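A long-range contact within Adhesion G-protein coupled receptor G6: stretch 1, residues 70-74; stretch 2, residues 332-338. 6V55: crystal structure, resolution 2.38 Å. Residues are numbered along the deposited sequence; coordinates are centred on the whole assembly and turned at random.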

# COMPACT_ATOMS: atom_id res chain seq x y z
N SER A 70 -4.10 -14.66 -0.19
CA SER A 70 -4.82 -13.79 -1.10
C SER A 70 -4.07 -12.48 -1.28
O SER A 70 -3.02 -12.24 -0.68
N ASP A 71 -4.65 -11.62 -2.10
CA ASP A 71 -4.03 -10.43 -2.66
C ASP A 71 -5.19 -9.57 -3.11
O ASP A 71 -5.98 -10.01 -3.96
N ALA A 72 -5.35 -8.37 -2.57
CA ALA A 72 -6.46 -7.54 -3.01
C ALA A 72 -6.06 -6.08 -3.12
O ALA A 72 -5.38 -5.56 -2.23
N LYS A 73 -6.52 -5.41 -4.19
CA LYS A 73 -6.22 -4.01 -4.45
C LYS A 73 -7.37 -3.12 -4.00
O LYS A 73 -8.53 -3.53 -4.02
N PHE A 74 -7.04 -1.90 -3.58
CA PHE A 74 -8.00 -0.96 -2.99
C PHE A 74 -7.67 0.46 -3.44
O PHE A 74 -6.50 0.84 -3.49
N GLY A 332 -14.79 -6.35 -10.11
CA GLY A 332 -14.04 -7.07 -11.12
C GLY A 332 -13.05 -8.08 -10.55
O GLY A 332 -13.35 -8.83 -9.61
N CYS A 333 -11.87 -8.08 -11.15
CA CYS A 333 -10.73 -8.81 -10.61
C CYS A 333 -10.27 -8.16 -9.30
O CYS A 333 -10.10 -6.94 -9.23
N ALA A 334 -10.06 -8.97 -8.26
CA ALA A 334 -9.64 -8.39 -6.99
C ALA A 334 -8.13 -8.28 -6.83
O ALA A 334 -7.67 -7.44 -6.05
N SER A 335 -7.33 -9.08 -7.53
CA SER A 335 -5.89 -9.07 -7.32
C SER A 335 -5.21 -8.00 -8.16
O SER A 335 -5.56 -7.80 -9.33
N GLY A 336 -4.20 -7.35 -7.57
CA GLY A 336 -3.37 -6.41 -8.30
C GLY A 336 -2.40 -7.04 -9.27
O GLY A 336 -1.85 -6.33 -10.12
N LEU A 337 -2.18 -8.35 -9.13
CA LEU A 337 -1.38 -9.12 -10.07
C LEU A 337 -2.15 -9.47 -11.34
O LEU A 337 -1.55 -9.88 -12.34
N GLY A 338 -3.47 -9.34 -11.32
CA GLY A 338 -4.27 -9.86 -12.40
C GLY A 338 -4.99 -11.13 -11.99
O GLY A 338 -4.68 -11.75 -10.97

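Ser70 leads into the strand and makes no contact; its CA-to-CB bond points sideways, with chi1 p.

Asp71 opens the strand and points toward the other stretch, with chi1 t. Its carboxylate meets the start of the type I turn from Ser335 to Gly338. Asp71 OD1 accepts two hydrogen bonds, from Ser335 OG at 2.8 Å and from Gly336 N at 3.1 Å. Ser335 points away overall, but its t rotamer leaves OG within reach of the carboxylate. Ser335 OG also accepts a weak hydrogen bond from Leu337 N at 3.4 Å, so the hydroxyl links the turn to the aspartate. Leu337, chi1 m, starts sideways, but its end comes nearer: Leu337 CD1 lies 3.5 Å from Asp71 OD2.

Ala72 points away overall, yet its side chain still touches the other stretch: Ala72 CB is 4.0 Å from Ala334 O. Ala72 CA sits 3.3 Å from Ala334 O in a CA-H...O contact.

Lys73 N donates to the same carbonyl, Ala334 O, at 3.0 Å. The Lys73 side chain leaves sideways with chi1 p, then runs extended, t at chi2 to chi4. It lies along the loop: Lys73 CD is 4.0 Å from Gly336 CA, and Lys73 CE is 3.4 Å from Cys333 O. Lys73 NZ is hydrogen-bonded elsewhere in the structure.

Phe74, chi1 m, points away and makes no contact.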

# COMPACT_ATOMS: atom_id res chain seq x y z
CB SER A 70 -6.25 -13.52 -0.62
OG SER A 70 -6.32 -13.30 0.77
CB ASP A 71 -3.12 -10.83 -3.84
CG ASP A 71 -2.35 -9.66 -4.44
OD1 ASP A 71 -2.96 -8.79 -5.12
OD2 ASP A 71 -1.12 -9.63 -4.28
CB ALA A 72 -7.64 -7.68 -2.07
CB LYS A 73 -5.91 -3.76 -5.93
CG LYS A 73 -6.92 -4.34 -6.90
CD LYS A 73 -6.58 -4.01 -8.35
CE LYS A 73 -7.59 -4.69 -9.30
NZ LYS A 73 -7.35 -4.33 -10.76
CB PHE A 74 -7.97 -0.99 -1.45
CG PHE A 74 -8.34 -2.30 -0.83
CD1 PHE A 74 -9.66 -2.57 -0.45
CD2 PHE A 74 -7.36 -3.27 -0.57
CE1 PHE A 74 -10.01 -3.78 0.14
CE2 PHE A 74 -7.70 -4.49 0.02
CZ PHE A 74 -9.03 -4.74 0.38
CB CYS A 333 -9.59 -8.81 -11.63
SG CYS A 333 -8.04 -9.51 -10.97
CB ALA A 334 -10.20 -9.18 -5.80
CB SER A 335 -5.29 -10.42 -7.64
OG SER A 335 -3.97 -10.49 -7.13
CB LEU A 337 -0.91 -10.42 -9.40
CG LEU A 337 -0.02 -10.30 -8.17
CD1 LEU A 337 -0.29 -11.42 -7.20
CD2 LEU A 337 1.44 -10.33 -8.57